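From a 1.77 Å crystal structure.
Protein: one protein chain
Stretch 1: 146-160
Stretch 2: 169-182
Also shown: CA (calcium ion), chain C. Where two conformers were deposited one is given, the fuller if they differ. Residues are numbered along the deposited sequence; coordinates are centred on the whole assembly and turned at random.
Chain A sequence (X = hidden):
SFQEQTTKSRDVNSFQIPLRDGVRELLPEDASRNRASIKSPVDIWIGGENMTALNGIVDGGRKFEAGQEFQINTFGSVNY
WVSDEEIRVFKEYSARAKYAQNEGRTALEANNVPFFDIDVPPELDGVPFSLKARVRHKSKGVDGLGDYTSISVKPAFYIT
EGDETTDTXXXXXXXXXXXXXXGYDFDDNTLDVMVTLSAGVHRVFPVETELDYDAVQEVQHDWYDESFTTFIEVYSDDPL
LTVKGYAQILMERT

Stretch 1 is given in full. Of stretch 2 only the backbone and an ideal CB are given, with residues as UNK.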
ATOM      1  N   GLY A 146     -44.308  33.518 -16.988  1.00 30.91           N
ATOM      2  CA  GLY A 146     -45.652  33.376 -17.559  1.00 33.43           C
ATOM      3  C   GLY A 146     -45.985  31.941 -17.945  1.00 37.50           C
ATOM      4  O   GLY A 146     -45.108  31.181 -18.368  1.00 34.38           O
ATOM      5  N   ASP A 147     -47.258  31.576 -17.797  1.00 35.63           N
ATOM      6  CA  ASP A 147     -47.729  30.218 -18.074  1.00 38.38           C
ATOM      7  C   ASP A 147     -47.728  29.869 -19.564  1.00 35.48           C
ATOM      8  O   ASP A 147     -47.826  28.696 -19.928  1.00 38.43           O
ATOM      9  CB  ASP A 147     -49.135  30.001 -17.488  1.00 43.52           C
ATOM     10  CG  ASP A 147     -49.161  30.030 -15.960  1.00 53.85           C
ATOM     11  OD1 ASP A 147     -48.089  30.064 -15.314  1.00 47.79           O
ATOM     12  OD2 ASP A 147     -50.274  30.013 -15.400  1.00 60.13           O
ATOM     13  N   TYR A 148     -47.620  30.888 -20.422  1.00 31.76           N
ATOM     14  CA  TYR A 148     -47.671  30.666 -21.869  1.00 39.35           C
ATOM     15  C   TYR A 148     -46.445  31.189 -22.607  1.00 37.79           C
ATOM     16  O   TYR A 148     -46.405  31.213 -23.841  1.00 44.28           O
ATOM     17  CB  TYR A 148     -48.968  31.236 -22.451  1.00 35.06           C
ATOM     18  CG  TYR A 148     -50.176  30.591 -21.820  1.00 40.29           C
ATOM     19  CD1 TYR A 148     -50.477  29.244 -22.069  1.00 44.61           C
ATOM     20  CD2 TYR A 148     -50.982  31.293 -20.931  1.00 39.18           C
ATOM     21  CE1 TYR A 148     -51.572  28.631 -21.471  1.00 44.35           C
ATOM     22  CE2 TYR A 148     -52.078  30.688 -20.331  1.00 50.72           C
ATOM     23  CZ  TYR A 148     -52.361  29.357 -20.600  1.00 33.04           C
ATOM     24  OH  TYR A 148     -53.447  28.756 -20.010  1.00 50.99           O
ATOM     25  N   THR A 149     -45.451  31.603 -21.830  1.00 32.75           N
ATOM     26  CA  THR A 149     -44.133  31.950 -22.343  1.00 33.65           C
ATOM     27  C   THR A 149     -43.505  30.707 -22.978  1.00 35.84           C
ATOM     28  O   THR A 149     -43.500  29.630 -22.372  1.00 39.59           O
ATOM     29  CB  THR A 149     -43.228  32.484 -21.205  1.00 32.66           C
ATOM     30  OG1 THR A 149     -43.862  33.608 -20.573  1.00 32.40           O
ATOM     31  CG2 THR A 149     -41.858  32.904 -21.733  1.00 29.83           C
ATOM     32  N   SER A 150     -43.014  30.859 -24.209  1.00 31.74           N
ATOM     33  CA  SER A 150     -42.370  29.772 -24.933  0.50 31.95           C
ATOM     34  C   SER A 150     -40.880  29.720 -24.615  1.00 27.67           C
ATOM     35  O   SER A 150     -40.135  30.657 -24.933  1.00 29.71           O
ATOM     36  CB  SER A 150     -42.583  29.930 -26.440  0.50 33.90           C
ATOM     37  OG  SER A 150     -43.945  29.769 -26.784  0.50 33.00           O
ATOM     38  N   ILE A 151     -40.458  28.625 -23.994  1.00 27.08           N
ATOM     39  CA  ILE A 151     -39.058  28.411 -23.654  1.00 22.76           C
ATOM     40  C   ILE A 151     -38.440  27.341 -24.556  1.00 23.33           C
ATOM     41  O   ILE A 151     -38.936  26.211 -24.626  1.00 31.89           O
ATOM     42  CB  ILE A 151     -38.883  28.030 -22.154  1.00 30.23           C
ATOM     43  CG1 ILE A 151     -39.317  29.185 -21.233  1.00 22.82           C
ATOM     44  CG2 ILE A 151     -37.446  27.575 -21.852  1.00 25.82           C
ATOM     45  CD1 ILE A 151     -38.539  30.505 -21.405  1.00 22.87           C
ATOM     46  N   SER A 152     -37.359  27.710 -25.244  1.00 25.87           N
ATOM     47  CA  SER A 152     -36.583  26.747 -26.029  1.00 23.19           C
ATOM     48  C   SER A 152     -35.554  26.084 -25.131  1.00 18.80           C
ATOM     49  O   SER A 152     -34.893  26.750 -24.327  1.00 17.33           O
ATOM     50  CB  SER A 152     -35.901  27.414 -27.231  1.00 24.11           C
ATOM     51  OG  SER A 152     -36.863  27.868 -28.172  1.00 29.54           O
ATOM     52  N   VAL A 153     -35.449  24.765 -25.258  1.00 19.27           N
ATOM     53  CA  VAL A 153     -34.503  23.973 -24.475  1.00 19.20           C
ATOM     54  C   VAL A 153     -33.638  23.088 -25.378  1.00 23.43           C
ATOM     55  O   VAL A 153     -34.074  22.635 -26.441  1.00 19.12           O
ATOM     56  CB  VAL A 153     -35.201  23.090 -23.395  1.00 21.60           C
ATOM     57  CG1 VAL A 153     -36.012  23.947 -22.417  1.00 21.03           C
ATOM     58  CG2 VAL A 153     -36.086  22.039 -24.032  1.00 20.41           C
ATOM     59  N   LYS A 154     -32.400  22.877 -24.958  1.00 22.55           N
ATOM     60  CA  LYS A 154     -31.519  21.926 -25.614  1.00 18.14           C
ATOM     61  C   LYS A 154     -30.532  21.387 -24.575  1.00 21.98           C
ATOM     62  O   LYS A 154     -29.448  21.958 -24.384  1.00 16.35           O
ATOM     63  CB  LYS A 154     -30.809  22.551 -26.828  1.00 17.94           C
ATOM     64  CG  LYS A 154     -29.913  21.562 -27.594  1.00 22.95           C
ATOM     65  CD  LYS A 154     -29.542  22.054 -28.983  1.00 26.27           C
ATOM     66  CE  LYS A 154     -30.572  21.644 -30.017  1.00 38.15           C
ATOM     67  NZ  LYS A 154     -30.198  22.146 -31.365  1.00 50.17           N
ATOM     68  N   PRO A 155     -30.916  20.290 -23.883  1.00 15.80           N
ATOM     69  CA  PRO A 155     -30.039  19.704 -22.869  1.00 14.88           C
ATOM     70  C   PRO A 155     -28.787  19.098 -23.507  1.00 12.75           C
ATOM     71  O   PRO A 155     -28.828  18.678 -24.664  1.00 12.58           O
ATOM     72  CB  PRO A 155     -30.915  18.623 -22.216  1.00 14.90           C
ATOM     73  CG  PRO A 155     -31.955  18.295 -23.266  1.00 12.05           C
ATOM     74  CD  PRO A 155     -32.201  19.571 -23.999  1.00 17.16           C
ATOM     75  N   ALA A 156     -27.680  19.085 -22.774  1.00 16.32           N
ATOM     76  CA  ALA A 156     -26.441  18.490 -23.290  1.00 10.59           C
ATOM     77  C   ALA A 156     -25.652  17.812 -22.184  1.00 11.19           C
ATOM     78  O   ALA A 156     -25.881  18.082 -20.995  1.00 11.27           O
ATOM     79  CB  ALA A 156     -25.581  19.544 -23.985  1.00 12.27           C
ATOM     80  N   PHE A 157     -24.765  16.899 -22.583  1.00 12.53           N
ATOM     81  CA  PHE A 157     -23.642  16.495 -21.742  1.00 10.61           C
ATOM     82  C   PHE A 157     -22.431  17.188 -22.298  1.00 10.60           C
ATOM     83  O   PHE A 157     -22.152  17.062 -23.493  1.00 12.09           O
ATOM     84  CB  PHE A 157     -23.390  14.990 -21.819  1.00 12.39           C
ATOM     85  CG  PHE A 157     -24.551  14.155 -21.381  1.00 18.48           C
ATOM     86  CD1 PHE A 157     -25.061  14.267 -20.091  1.00 13.75           C
ATOM     87  CD2 PHE A 157     -25.125  13.240 -22.257  1.00 14.38           C
ATOM     88  CE1 PHE A 157     -26.143  13.462 -19.672  1.00 15.82           C
ATOM     89  CE2 PHE A 157     -26.215  12.441 -21.863  1.00 18.73           C
ATOM     90  CZ  PHE A 157     -26.717  12.553 -20.562  1.00 18.51           C
ATOM     91  N   TYR A 158     -21.730  17.939 -21.443  1.00  9.44           N
ATOM     92  CA  TYR A 158     -20.393  18.413 -21.783  1.00 12.94           C
ATOM     93  C   TYR A 158     -19.403  17.416 -21.184  1.00 14.31           C
ATOM     94  O   TYR A 158     -19.380  17.229 -19.969  1.00 11.92           O
ATOM     95  CB  TYR A 158     -20.121  19.805 -21.196  1.00  8.39           C
ATOM     96  CG  TYR A 158     -20.892  20.956 -21.811  1.00 10.08           C
ATOM     97  CD1 TYR A 158     -21.684  20.794 -22.964  1.00 16.84           C
ATOM     98  CD2 TYR A 158     -20.826  22.214 -21.237  1.00 17.27           C
ATOM     99  CE1 TYR A 158     -22.380  21.872 -23.506  1.00 20.89           C
ATOM    100  CE2 TYR A 158     -21.512  23.283 -21.769  1.00 16.54           C
ATOM    101  CZ  TYR A 158     -22.275  23.125 -22.897  1.00 19.48           C
ATOM    102  OH  TYR A 158     -22.926  24.244 -23.389  1.00 16.95           O
ATOM    103  N   ILE A 159     -18.585  16.787 -22.026  1.00 11.16           N
ATOM    104  CA  ILE A 159     -17.695  15.713 -21.576  1.00  9.67           C
ATOM    105  C   ILE A 159     -16.237  16.034 -21.911  1.00 13.86           C
ATOM    106  O   ILE A 159     -15.926  16.450 -23.032  1.00 16.18           O
ATOM    107  CB  ILE A 159     -18.087  14.343 -22.195  1.00 16.10           C
ATOM    108  CG1 ILE A 159     -19.593  14.078 -22.015  1.00 10.55           C
ATOM    109  CG2 ILE A 159     -17.225  13.205 -21.601  1.00 13.15           C
ATOM    110  CD1 ILE A 159     -20.067  12.708 -22.533  1.00  8.85           C
ATOM    111  N   THR A 160     -15.331  15.818 -20.959  1.00 11.97           N
ATOM    112  CA  THR A 160     -13.907  16.057 -21.241  1.00 15.44           C
ATOM    113  C   THR A 160     -13.446  15.068 -22.335  1.00 18.41           C
ATOM    114  O   THR A 160     -13.800  13.895 -22.296  1.00 19.79           O
ATOM    115  CB  THR A 160     -13.021  15.914 -19.976  1.00 16.17           C
ATOM    116  OG1 THR A 160     -13.202  14.617 -19.409  1.00 19.17           O
ATOM    117  CG2 THR A 160     -13.379  16.980 -18.917  1.00 17.33           C
ATOM    118  N   UNK A 169     -14.018  20.603 -23.306  1.00 11.36           N
ATOM    119  CA  UNK A 169     -15.234  19.796 -23.246  1.00  9.54           C
ATOM    120  C   UNK A 169     -15.833  19.624 -24.631  1.00 15.35           C
ATOM    121  O   UNK A 169     -15.764  20.547 -25.453  1.00 16.49           O
ATOM    122  CB  UNK A 169     -16.258  20.433 -22.304  1.00  9.54           C
ATOM    123  N   UNK A 170     -16.441  18.454 -24.851  1.00 13.00           N
ATOM    124  CA  UNK A 170     -17.237  18.181 -26.058  1.00 12.43           C
ATOM    125  C   UNK A 170     -18.716  18.203 -25.682  1.00 12.92           C
ATOM    126  O   UNK A 170     -19.144  17.556 -24.715  1.00 13.42           O
ATOM    127  CB  UNK A 170     -16.856  16.838 -26.684  1.00 12.43           C
ATOM    128  N   UNK A 171     -19.486  18.982 -26.431  1.00 14.50           N
ATOM    129  CA  UNK A 171     -20.919  19.073 -26.222  1.00 11.73           C
ATOM    130  C   UNK A 171     -21.659  17.970 -26.986  1.00 15.21           C
ATOM    131  O   UNK A 171     -21.530  17.871 -28.207  1.00 15.13           O
ATOM    132  CB  UNK A 171     -21.427  20.451 -26.651  1.00 11.73           C
ATOM    133  N   UNK A 172     -22.446  17.163 -26.272  1.00 12.20           N
ATOM    134  CA  UNK A 172     -23.285  16.134 -26.925  1.00 12.11           C
ATOM    135  C   UNK A 172     -24.764  16.415 -26.751  1.00 11.18           C
ATOM    136  O   UNK A 172     -25.235  16.631 -25.623  1.00 11.23           O
ATOM    137  CB  UNK A 172     -22.964  14.747 -26.365  1.00 12.11           C
ATOM    138  N   UNK A 173     -25.486  16.396 -27.865  1.00 12.71           N
ATOM    139  CA  UNK A 173     -26.938  16.644 -27.880  1.00 11.44           C
ATOM    140  C   UNK A 173     -27.680  15.635 -28.764  1.00 17.00           C
ATOM    141  O   UNK A 173     -27.077  15.009 -29.648  1.00 15.59           O
ATOM    142  CB  UNK A 173     -27.224  18.065 -28.369  1.00 11.44           C
ATOM    143  N   UNK A 174     -28.988  15.489 -28.538  1.00 15.27           N
ATOM    144  CA  UNK A 174     -29.816  14.620 -29.397  1.00 19.94           C
ATOM    145  C   UNK A 174     -31.166  15.221 -29.798  1.00 26.55           C
ATOM    146  O   UNK A 174     -31.780  14.774 -30.774  1.00 28.47           O
ATOM    147  CB  UNK A 174     -30.065  13.292 -28.680  1.00 19.94           C
ATOM    148  N   UNK A 175     -31.641  16.209 -29.042  1.00 15.59           N
ATOM    149  CA  UNK A 175     -32.934  16.866 -29.339  1.00 23.59           C
ATOM    150  C   UNK A 175     -32.977  18.315 -28.851  1.00 24.59           C
ATOM    151  O   UNK A 175     -32.264  18.694 -27.913  1.00 21.16           O
ATOM    152  CB  UNK A 175     -34.081  16.082 -28.697  1.00 23.59           C
ATOM    153  N   UNK A 176     -33.817  19.115 -29.504  1.00 26.73           N
ATOM    154  CA  UNK A 176     -34.242  20.413 -28.974  1.00 23.48           C
ATOM    155  C   UNK A 176     -35.758  20.426 -28.862  1.00 22.20           C
ATOM    156  O   UNK A 176     -36.439  19.687 -29.573  1.00 22.03           O
ATOM    157  CB  UNK A 176     -33.754  21.561 -29.860  1.00 23.48           C
ATOM    158  N   UNK A 177     -36.291  21.263 -27.974  1.00 21.87           N
ATOM    159  CA  UNK A 177     -37.746  21.344 -27.771  1.00 22.61           C
ATOM    160  C   UNK A 177     -38.172  22.765 -27.442  1.00 27.30           C
ATOM    161  O   UNK A 177     -37.460  23.494 -26.748  1.00 21.04           O
ATOM    162  CB  UNK A 177     -38.188  20.397 -26.653  1.00 22.61           C
ATOM    163  N   UNK A 178     -39.340  23.158 -27.938  1.00 27.27           N
ATOM    164  CA  UNK A 178     -39.849  24.493 -27.677  1.00 29.27           C
ATOM    165  C   UNK A 178     -41.320  24.422 -27.305  1.00 29.67           C
ATOM    166  O   UNK A 178     -42.106  23.693 -27.926  1.00 35.86           O
ATOM    167  CB  UNK A 178     -39.644  25.400 -28.892  1.00 29.27           C
ATOM    168  N   UNK A 179     -41.673  25.182 -26.278  1.00 31.80           N
ATOM    169  CA  UNK A 179     -43.057  25.356 -25.885  1.00 24.79           C
ATOM    170  C   UNK A 179     -43.157  25.835 -24.453  1.00 25.39           C
ATOM    171  O   UNK A 179     -42.163  26.267 -23.853  1.00 26.75           O
ATOM    172  CB  UNK A 179     -43.833  24.049 -26.062  1.00 24.79           C
ATOM    173  N   UNK A 180     -44.379  25.799 -23.927  1.00 26.42           N
ATOM    174  CA  UNK A 180     -44.611  26.068 -22.516  0.70 27.69           C
ATOM    175  C   UNK A 180     -44.654  24.731 -21.792  1.00 29.39           C
ATOM    176  O   UNK A 180     -45.589  23.947 -21.963  1.00 29.95           O
ATOM    177  CB  UNK A 180     -45.901  26.862 -22.299  0.70 27.69           C
ATOM    178  N   UNK A 181     -43.624  24.478 -20.992  1.00 30.37           N
ATOM    179  CA  UNK A 181     -43.426  23.174 -20.361  1.00 28.09           C
ATOM    180  C   UNK A 181     -44.116  23.050 -19.009  1.00 27.94           C
ATOM    181  O   UNK A 181     -43.843  23.820 -18.085  1.00 29.34           O
ATOM    182  CB  UNK A 181     -41.929  22.905 -20.192  1.00 28.09           C
ATOM    183  N   UNK A 182     -45.016  22.076 -18.902  1.00 27.50           N
ATOM    184  CA  UNK A 182     -45.740  21.836 -17.654  1.00 28.18           C
ATOM    185  C   UNK A 182     -44.994  20.881 -16.712  1.00 28.88           C
ATOM    186  O   UNK A 182     -45.317  20.795 -15.525  1.00 30.09           O
ATOM    187  CB  UNK A 182     -47.128  21.272 -17.964  1.00 28.18           C
TER
HETATM  188 CA    CA C1336     -38.746  31.914 -26.270  1.00 30.30          CA

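Two antiparallel ladders join the stretches, and their register shifts by one between Val153 and Phe157, so each position is best read against its own partner.

Position 169 pairs with Thr160, and its ideal CB lies 4.1 Å from Tyr158 CB. That apolar surround favours a branched aliphatic, though several would serve. It is Leu169, whose CD2 reaches Thr160 CG2 at 3.6 Å and CD1 Tyr158 CB at 3.8 Å.

Position 170 is held by its backbone: its N donates to Ile159 O (2.8 Å) and its O accepts from Ile159 N (2.9 Å). Any strand-tolerant residue would fit; Ile170 is deposited.

At 171 the ideal CB stands 3.6 Å from Tyr158 CE1, which asks for a chain that can lie along a ring edge. Lys171 does so, with CG 3.6 Å from Tyr158 CE1, and its end then leads away.

Position 172 shares its face with Ile159, so a large apolar or aromatic group suits. Tyr172 sets CD2 3.8 Å from Ile159 CD1, while its backbone N donates to Phe157 O (2.8 Å).

At 173, CA-to-CB points sideways, near Lys154 CG and Ala156 CB; a small or beta-branched residue would do. Thr173 places CG2 3.6 Å from Ala156 CB.

Position 174 points away and constrains little; it is Ser174, its N donating to a water that also donates to Pro155 O (2.8 Å from the water O).

Position 175 also starts away, so only a long side chain could return to Pro155. Tyr175 does: Pro155 CD sits 4.3 Å from its ring centroid in an off-centre CH-pi contact.

At 176 an ideal CB would come a tight 3.2 Å from Lys154 CE, favouring no side chain. Gly176 brings CA 3.4 Å from Val153 O.

Position 177 has its ideal CB 3.7 Å from Val153 CG2, where small or beta-branched residues fit. Ser177 is found, with its O accepting from Val153 N (2.8 Å).

Position 178 faces Ser152 OG, inviting a short polar group. Thr178 OG1 hydrogen-bonds Ser152 OG at 3.1 Å.

At 179 the phi/psi of 160/-169 would jam a CB against the preceding carbonyl, calling for glycine. Gly179 O accepts from Ile151 N (2.9 Å).

Position 180 passes the carbonyls of Asp147 and Thr149, so a short donor is apt. Ser180 OG donates to Thr149 O at 3.0 Å.

Position 181 starts sideways, leaving a longer donor to find Ile151 O. His181 NE2 donates to Ile151 O at 2.9 Å.

Position 182 is out of reach, leaving the choice open; it is Ser182.

Stretch 2, residues 169-182: LIKYTSYGSTGSHS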
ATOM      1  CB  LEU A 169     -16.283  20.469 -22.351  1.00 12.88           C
ATOM      2  CG  LEU A 169     -15.849  20.853 -20.932  1.00 15.75           C
ATOM      3  CD1 LEU A 169     -16.917  21.672 -20.243  1.00 17.56           C
ATOM      4  CD2 LEU A 169     -15.534  19.617 -20.131  1.00 13.12           C
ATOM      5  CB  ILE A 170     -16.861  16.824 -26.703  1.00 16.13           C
ATOM      6  CG1 ILE A 170     -15.339  16.712 -26.900  1.00 15.56           C
ATOM      7  CG2 ILE A 170     -17.669  16.574 -28.012  1.00 14.60           C
ATOM      8  CD1 ILE A 170     -14.678  17.882 -27.657  1.00 22.02           C
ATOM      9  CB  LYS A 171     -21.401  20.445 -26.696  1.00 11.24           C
ATOM     10  CG  LYS A 171     -22.924  20.591 -26.798  1.00 18.31           C
ATOM     11  CD  LYS A 171     -23.318  21.988 -27.264  1.00 16.99           C
ATOM     12  CE  LYS A 171     -22.968  22.217 -28.733  1.00 32.77           C
ATOM     13  NZ  LYS A 171     -23.323  23.597 -29.157  1.00 31.68           N
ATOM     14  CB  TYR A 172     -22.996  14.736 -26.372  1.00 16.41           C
ATOM     15  CG  TYR A 172     -21.626  14.231 -26.692  1.00 11.44           C
ATOM     16  CD1 TYR A 172     -21.387  13.480 -27.843  1.00 18.90           C
ATOM     17  CD2 TYR A 172     -20.563  14.471 -25.820  1.00 14.03           C
ATOM     18  CE1 TYR A 172     -20.114  13.003 -28.144  1.00 16.68           C
ATOM     19  CE2 TYR A 172     -19.287  13.993 -26.110  1.00 18.24           C
ATOM     20  CZ  TYR A 172     -19.075  13.261 -27.270  1.00 18.75           C
ATOM     21  OH  TYR A 172     -17.811  12.791 -27.554  1.00 31.61           O
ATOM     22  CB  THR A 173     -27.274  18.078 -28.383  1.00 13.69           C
ATOM     23  OG1 THR A 173     -26.703  18.275 -29.681  1.00 17.02           O
ATOM     24  CG2 THR A 173     -26.735  19.157 -27.424  1.00 19.29           C
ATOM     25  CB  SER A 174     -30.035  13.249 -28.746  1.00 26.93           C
ATOM     26  OG  SER A 174     -30.979  13.318 -27.680  1.00 20.88           O
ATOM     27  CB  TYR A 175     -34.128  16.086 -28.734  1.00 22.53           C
ATOM     28  CG  TYR A 175     -34.352  16.320 -27.243  1.00 18.29           C
ATOM     29  CD1 TYR A 175     -35.185  17.353 -26.785  1.00 17.94           C
ATOM     30  CD2 TYR A 175     -33.733  15.509 -26.294  1.00 20.02           C
ATOM     31  CE1 TYR A 175     -35.388  17.568 -25.413  1.00 23.88           C
ATOM     32  CE2 TYR A 175     -33.927  15.712 -24.933  1.00 21.11           C
ATOM     33  CZ  TYR A 175     -34.747  16.742 -24.497  1.00 20.85           C
ATOM     34  OH  TYR A 175     -34.915  16.920 -23.142  1.00 19.30           O
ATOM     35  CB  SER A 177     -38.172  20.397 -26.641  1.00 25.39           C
ATOM     36  OG  SER A 177     -39.556  20.501 -26.362  1.00 27.13           O
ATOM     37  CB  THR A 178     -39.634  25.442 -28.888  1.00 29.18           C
ATOM     38  OG1 THR A 178     -38.266  25.387 -29.305  1.00 34.17           O
ATOM     39  CG2 THR A 178     -39.959  26.879 -28.520  1.00 29.90           C
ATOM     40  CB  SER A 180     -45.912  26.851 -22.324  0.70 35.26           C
ATOM     41  OG  SER A 180     -45.885  28.042 -23.093  0.70 32.67           O
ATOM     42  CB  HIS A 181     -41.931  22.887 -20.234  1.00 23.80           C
ATOM     43  CG  HIS A 181     -41.167  23.115 -21.503  1.00 26.21           C
ATOM     44  ND1 HIS A 181     -40.966  22.125 -22.439  1.00 23.69           N
ATOM     45  CD2 HIS A 181     -40.569  24.226 -21.997  1.00 32.75           C
ATOM     46  CE1 HIS A 181     -40.272  22.613 -23.451  1.00 43.20           C
ATOM     47  NE2 HIS A 181     -40.020  23.886 -23.209  1.00 26.19           N
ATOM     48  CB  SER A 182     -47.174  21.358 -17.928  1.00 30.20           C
ATOM     49  OG  SER A 182     -47.218  20.328 -18.896  1.00 46.08           O
TER
HETATM   50  O   HOH W   1     -38.911  30.215 -27.465  1.00 29.16           O
HETATM   51  O   HOH W   2     -30.286  17.395 -26.611  1.00 15.57           O
HETATM   52  O   HOH W   3     -37.218  33.148 -27.636  1.00 27.06           O
HETATM   53  O   HOH W   4     -40.334  32.533 -27.948  1.00 24.30           O
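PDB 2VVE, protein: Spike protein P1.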